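Local coordinates for protein Bd0816 (Bdellovibrio bacteriovorus HD100, PDB 5CER) that probably acts as a serine-type D-Ala-D-Ala carboxypeptidase of the peptidase S13 family, trimming the peptide stems of bacterial cell-wall peptidoglycan, at residues A[278-281]-A[282-286]; A[289-292]-A[293-297]. The protein carries 2 engineered substitutions. All blocks are in the same frame, centred on the assembly; numbering follows the deposited sequence.

Contact 1: residues A[278-281]-A[282-286]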
ATOM      1  N   TYR A 278     -11.067 -15.032   8.564  1.00 21.65           N
ATOM      2  CA  TYR A 278     -11.993 -15.370   9.642  1.00 21.71           C
ATOM      3  C   TYR A 278     -11.264 -15.385  10.992  1.00 22.22           C
ATOM      4  O   TYR A 278     -11.731 -14.801  11.985  1.00 22.86           O
ATOM      5  CB  TYR A 278     -12.675 -16.699   9.373  1.00 21.61           C
ATOM      6  CG  TYR A 278     -13.497 -17.269  10.516  1.00 21.74           C
ATOM      7  CD1 TYR A 278     -12.896 -18.119  11.446  1.00 21.80           C
ATOM      8  CD2 TYR A 278     -14.856 -17.004  10.629  1.00 21.76           C
ATOM      9  CE1 TYR A 278     -13.597 -18.655  12.487  1.00 22.65           C
ATOM     10  CE2 TYR A 278     -15.601 -17.551  11.648  1.00 23.03           C
ATOM     11  CZ  TYR A 278     -14.961 -18.370  12.605  1.00 23.72           C
ATOM     12  OH  TYR A 278     -15.661 -18.906  13.684  1.00 24.04           O
ATOM     13  N   THR A 279     -10.117 -16.027  11.034  1.00 22.59           N
ATOM     14  CA  THR A 279      -9.364 -16.163  12.289  1.00 23.87           C
ATOM     15  C   THR A 279      -8.808 -14.813  12.782  1.00 24.44           C
ATOM     16  O   THR A 279      -8.802 -14.551  13.979  1.00 24.35           O
ATOM     17  CB  THR A 279      -8.202 -17.180  12.083  1.00 23.55           C
ATOM     18  OG1 THR A 279      -8.713 -18.296  11.355  1.00 23.56           O
ATOM     19  CG2 THR A 279      -7.544 -17.645  13.368  1.00 23.23           C
ATOM     20  N   LEU A 280      -8.374 -13.972  11.835  1.00 24.51           N
ATOM     21  CA  LEU A 280      -7.838 -12.646  12.167  1.00 24.33           C
ATOM     22  C   LEU A 280      -8.948 -11.770  12.772  1.00 25.45           C
ATOM     23  O   LEU A 280      -8.737 -11.142  13.811  1.00 25.28           O
ATOM     24  CB  LEU A 280      -7.242 -11.968  10.923  1.00 23.22           C
ATOM     25  CG  LEU A 280      -6.849 -10.483  11.037  1.00 21.68           C
ATOM     26  CD1 LEU A 280      -5.859 -10.257  12.150  1.00 21.64           C
ATOM     27  CD2 LEU A 280      -6.245 -10.022   9.725  1.00 21.11           C
ATOM     28  N   ASN A 281     -10.120 -11.786  12.133  1.00 25.91           N
ATOM     29  CA  ASN A 281     -11.302 -11.122  12.642  1.00 27.22           C
ATOM     30  C   ASN A 281     -11.722 -11.604  14.046  1.00 29.11           C
ATOM     31  O   ASN A 281     -12.043 -10.781  14.901  1.00 30.93           O
ATOM     32  CB  ASN A 281     -12.477 -11.279  11.657  1.00 27.01           C
ATOM     33  CG  ASN A 281     -13.672 -10.427  12.027  1.00 28.55           C
ATOM     34  OD1 ASN A 281     -14.681 -10.914  12.578  1.00 31.12           O
ATOM     35  ND2 ASN A 281     -13.531  -9.142  11.856  1.00 28.65           N
ATOM     36  N   LYS A 282     -11.721 -12.902  14.289  1.00 30.30           N
ATOM     37  CA  LYS A 282     -12.083 -13.446  15.616  1.00 33.38           C
ATOM     38  C   LYS A 282     -11.128 -12.989  16.666  1.00 31.98           C
ATOM     39  O   LYS A 282     -11.502 -12.631  17.777  1.00 32.53           O
ATOM     40  CB  LYS A 282     -12.088 -15.015  15.620  1.00 37.58           C
ATOM     41  CG  LYS A 282     -13.429 -15.725  15.816  1.00 42.18           C
ATOM     42  CD  LYS A 282     -14.588 -14.952  15.169  1.00 45.29           C
ATOM     43  CE  LYS A 282     -15.918 -15.670  15.239  1.00 47.83           C
ATOM     44  NZ  LYS A 282     -17.044 -14.680  15.128  1.00 50.79           N
ATOM     45  N   SER A 283      -9.864 -13.016  16.309  1.00 31.72           N
ATOM     46  CA  SER A 283      -8.810 -12.583  17.210  1.00 32.18           C
ATOM     47  C   SER A 283      -9.031 -11.132  17.668  1.00 32.06           C
ATOM     48  O   SER A 283      -9.036 -10.812  18.853  1.00 30.47           O
ATOM     49  CB  SER A 283      -7.462 -12.763  16.521  1.00 31.22           C
ATOM     50  OG  SER A 283      -6.454 -12.866  17.479  1.00 33.78           O
ATOM     51  N   LEU A 284      -9.228 -10.268  16.680  1.00 34.48           N
ATOM     52  CA  LEU A 284      -9.407  -8.839  16.907  1.00 35.23           C
ATOM     53  C   LEU A 284     -10.685  -8.589  17.681  1.00 36.19           C
ATOM     54  O   LEU A 284     -10.656  -7.788  18.614  1.00 36.98           O
ATOM     55  CB  LEU A 284      -9.416  -8.049  15.590  1.00 35.92           C
ATOM     56  CG  LEU A 284      -8.090  -8.035  14.835  1.00 35.41           C
ATOM     57  CD1 LEU A 284      -8.290  -7.607  13.389  1.00 35.35           C
ATOM     58  CD2 LEU A 284      -7.058  -7.133  15.497  1.00 36.39           C
ATOM     59  N   GLU A 285     -11.778  -9.290  17.354  1.00 35.70           N
ATOM     60  CA  GLU A 285     -13.041  -9.116  18.112  1.00 36.21           C
ATOM     61  C   GLU A 285     -12.927  -9.523  19.573  1.00 34.30           C
ATOM     62  O   GLU A 285     -13.460  -8.842  20.436  1.00 33.61           O
ATOM     63  CB  GLU A 285     -14.222  -9.796  17.439  1.00 37.53           C
ATOM     64  CG  GLU A 285     -14.680  -8.999  16.210  1.00 39.80           C
ATOM     65  CD  GLU A 285     -15.870  -9.586  15.462  1.00 42.76           C
ATOM     66  OE1 GLU A 285     -16.248 -10.760  15.730  1.00 48.04           O
ATOM     67  OE2 GLU A 285     -16.419  -8.858  14.586  1.00 44.31           O
ATOM     68  N   ALA A 286     -12.164 -10.571  19.840  1.00 31.89           N
ATOM     69  CA  ALA A 286     -11.901 -10.998  21.204  1.00 32.13           C
ATOM     70  C   ALA A 286     -11.208  -9.950  22.064  1.00 32.84           C
ATOM     71  O   ALA A 286     -11.281 -10.023  23.265  1.00 32.47           O
ATOM     72  CB  ALA A 286     -11.076 -12.275  21.210  1.00 31.97           C
TER
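Y278 and K282 meet obliquely, one turn apart on the amphipathic helix 270-286, and show how helical periodicity puts residues i and i+4 on one flank. The lysine chain bends at chi2 (34°) after an unstaggered chi1, and together the two place K282 CE beside the phenol end of the tyrosine, 3.6 Å from Y278 OH. With CG anti to the backbone N, Y278 swings its ring outward and toward the next turn, where its phenol end meets the K282 chain. Both polar ends go on to carbonyls near the N-terminus: Y278 OH is hydrogen-bonded to A14 O, K282 NZ weakly to A13 O. Round the helix, L280 and L284 form the apolar pair. Their side chains slant across one another and touch through their CD1 methyls, 3.8 Å apart, while both pack on I44 of helix 35-47. On the polar flank, the extended carboxylate arm of E285 passes the amide of N281 at a slant, the two planes turned 65° apart. Four consecutive i+4 backbone hydrogen bonds hold the spacing of these pairs, from K282 N to Y278 O through E285 N to N281 O. The carbonyl of L280 serves both backbone and packing: L280 O accepts from L284 N at 3.0 Å, and L284 CG rests 3.3 Å from L280 O.

Contact 2: residues A[289-292]-A[293-297]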
ATOM      1  N   TYR A 289     -11.409  -5.154  19.108  1.00 31.04           N
ATOM      2  CA  TYR A 289     -11.070  -4.471  17.866  1.00 30.20           C
ATOM      3  C   TYR A 289     -11.869  -5.010  16.684  1.00 29.69           C
ATOM      4  O   TYR A 289     -12.749  -5.861  16.816  1.00 30.32           O
ATOM      5  CB  TYR A 289      -9.558  -4.574  17.632  1.00 29.30           C
ATOM      6  CG  TYR A 289      -8.769  -3.855  18.686  1.00 29.50           C
ATOM      7  CD1 TYR A 289      -8.743  -2.459  18.739  1.00 28.90           C
ATOM      8  CD2 TYR A 289      -8.048  -4.563  19.654  1.00 30.38           C
ATOM      9  CE1 TYR A 289      -8.032  -1.794  19.722  1.00 28.79           C
ATOM     10  CE2 TYR A 289      -7.343  -3.886  20.653  1.00 29.26           C
ATOM     11  CZ  TYR A 289      -7.340  -2.524  20.660  1.00 28.61           C
ATOM     12  OH  TYR A 289      -6.645  -1.899  21.606  1.00 29.55           O
ATOM     13  N   LYS A 290     -11.563  -4.465  15.530  1.00 30.44           N
ATOM     14  CA  LYS A 290     -12.217  -4.816  14.276  1.00 32.15           C
ATOM     15  C   LYS A 290     -11.189  -4.984  13.196  1.00 30.51           C
ATOM     16  O   LYS A 290     -10.021  -4.582  13.346  1.00 31.77           O
ATOM     17  CB  LYS A 290     -13.214  -3.694  13.876  1.00 34.78           C
ATOM     18  CG  LYS A 290     -14.474  -3.691  14.727  1.00 36.68           C
ATOM     19  CD  LYS A 290     -15.466  -2.628  14.284  1.00 40.88           C
ATOM     20  CE  LYS A 290     -15.069  -1.245  14.794  1.00 42.41           C
ATOM     21  NZ  LYS A 290     -16.080  -0.201  14.454  1.00 44.48           N
ATOM     22  N   LEU A 291     -11.607  -5.565  12.084  1.00 29.20           N
ATOM     23  CA  LEU A 291     -10.695  -5.795  10.967  1.00 27.07           C
ATOM     24  C   LEU A 291     -10.118  -4.460  10.410  1.00 25.91           C
ATOM     25  O   LEU A 291      -8.983  -4.423   9.922  1.00 24.61           O
ATOM     26  CB  LEU A 291     -11.412  -6.591   9.870  1.00 27.65           C
ATOM     27  CG  LEU A 291     -10.538  -7.230   8.796  1.00 27.48           C
ATOM     28  CD1 LEU A 291      -9.585  -8.258   9.413  1.00 27.23           C
ATOM     29  CD2 LEU A 291     -11.411  -7.863   7.740  1.00 27.30           C
ATOM     30  N   SER A 292     -10.911  -3.395  10.487  1.00 25.45           N
ATOM     31  CA  SER A 292     -10.505  -2.078  10.042  1.00 25.45           C
ATOM     32  C   SER A 292      -9.413  -1.436  10.890  1.00 25.17           C
ATOM     33  O   SER A 292      -8.903  -0.383  10.502  1.00 25.60           O
ATOM     34  CB  SER A 292     -11.722  -1.148   9.992  1.00 25.22           C
ATOM     35  OG  SER A 292     -12.448  -1.213  11.187  1.00 27.64           O
ATOM     36  N   ASP A 293      -9.103  -2.006  12.042  1.00 23.94           N
ATOM     37  CA  ASP A 293      -7.984  -1.535  12.836  1.00 24.45           C
ATOM     38  C   ASP A 293      -6.625  -1.984  12.347  1.00 24.60           C
ATOM     39  O   ASP A 293      -5.603  -1.462  12.803  1.00 25.89           O
ATOM     40  CB  ASP A 293      -8.164  -1.946  14.311  1.00 25.29           C
ATOM     41  CG  ASP A 293      -9.313  -1.224  14.968  1.00 26.36           C
ATOM     42  OD1 ASP A 293      -9.412  -0.006  14.793  1.00 27.56           O
ATOM     43  OD2 ASP A 293     -10.159  -1.858  15.643  1.00 27.12           O
ATOM     44  N   VAL A 294      -6.580  -2.971  11.449  1.00 25.38           N
ATOM     45  CA  VAL A 294      -5.322  -3.406  10.822  1.00 23.35           C
ATOM     46  C   VAL A 294      -5.316  -3.385   9.288  1.00 22.35           C
ATOM     47  O   VAL A 294      -4.256  -3.388   8.698  1.00 21.56           O
ATOM     48  CB  VAL A 294      -4.871  -4.792  11.368  1.00 23.65           C
ATOM     49  CG1 VAL A 294      -4.689  -4.751  12.862  1.00 23.70           C
ATOM     50  CG2 VAL A 294      -5.851  -5.894  11.019  1.00 24.62           C
ATOM     51  N   LEU A 295      -6.485  -3.448   8.642  1.00 21.85           N
ATOM     52  CA  LEU A 295      -6.549  -3.409   7.190  1.00 21.04           C
ATOM     53  C   LEU A 295      -7.226  -2.133   6.757  1.00 21.23           C
ATOM     54  O   LEU A 295      -8.058  -1.560   7.479  1.00 23.15           O
ATOM     55  CB  LEU A 295      -7.318  -4.627   6.669  1.00 21.58           C
ATOM     56  CG  LEU A 295      -6.777  -6.013   6.985  1.00 21.35           C
ATOM     57  CD1 LEU A 295      -7.583  -7.070   6.269  1.00 21.57           C
ATOM     58  CD2 LEU A 295      -5.326  -6.167   6.610  1.00 21.38           C
ATOM     59  N   SER A 296      -6.931  -1.736   5.548  1.00 21.53           N
ATOM     60  CA  SER A 296      -7.408  -0.496   4.958  1.00 22.44           C
ATOM     61  C   SER A 296      -8.901  -0.522   4.665  1.00 23.28           C
ATOM     62  O   SER A 296      -9.447  -1.585   4.397  1.00 23.61           O
ATOM     63  CB  SER A 296      -6.646  -0.208   3.657  1.00 21.51           C
ATOM     64  OG  SER A 296      -5.243  -0.320   3.847  1.00 21.17           O
ATOM     65  N   VAL A 297      -9.516   0.661   4.671  1.00 23.40           N
ATOM     66  CA  VAL A 297     -10.914   0.823   4.360  1.00 24.96           C
ATOM     67  C   VAL A 297     -11.040   1.590   3.070  1.00 26.35           C
ATOM     68  O   VAL A 297     -10.496   2.687   2.959  1.00 28.13           O
ATOM     69  CB  VAL A 297     -11.645   1.614   5.463  1.00 24.97           C
ATOM     70  CG1 VAL A 297     -13.109   1.783   5.121  1.00 25.33           C
ATOM     71  CG2 VAL A 297     -11.498   0.880   6.797  1.00 24.95           C
TER
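With chi1 of -68°, D293 sets its carboxylate beside its own backbone N and sends OD2 back to the amide of K290, while Y289, its CG likewise anti to the carbonyl carbon, lays the edge of its ring against the same oxygen. The K290 N-H meets D293 OD2 at 3.0 Å, on the anti side of the carboxylate and 25° out of its plane. OD2 also lies in the plane of the Y289 ring, 3.5 Å from Y289 CD1, with ring and carboxylate almost perpendicular. In return, D293 N donates to K290 O from well above the carbonyl plane. K290 and D293 are thus joined twice, once through the aspartate side chain and once backbone to backbone, at the start of a short 3-10 turn that leads from helix 270-286 into the short, weakly bonded strand about 296-297, outermost within this chain in the antiparallel sheet. L291 O grips the far end of this turn with two bonds: V294 N approaches above the carbonyl plane, whereas L295 N comes almost straight on to the oxygen, at 3.0 Å. Beside them L291 and L295 pack at a slant, L291 CG lying 3.9 Å from L295 CD1, and both side chains touch I318 of strand 317-324. Further on, S292 CB rests against V297 CG2 at 3.8 Å.

How the contacts relate
Contacts 1 and 2 follow one another along the chain, their centres about 11 Å apart, and illustrate how a helix is joined to the edge of a sheet. The connection is polar in the last part of helix 270-286, where L284 O and Y289 N lie 2.8 Å apart in a probable hydrogen bond. The rest is packing, mostly between methyl groups: L284 CD1 lies 3.8 Å from V294 CG2 and 3.5 Å from K290 O, and L280 CD2 meets L291 CD1 at 3.8 Å. The leucine pair of 278-286 therefore faces the turn of 289-297, and L291 rests on both L280 and N281. Both contacts lie in the part of the chain related to the beta-lactamase clan; neither includes a residue known to be catalytic.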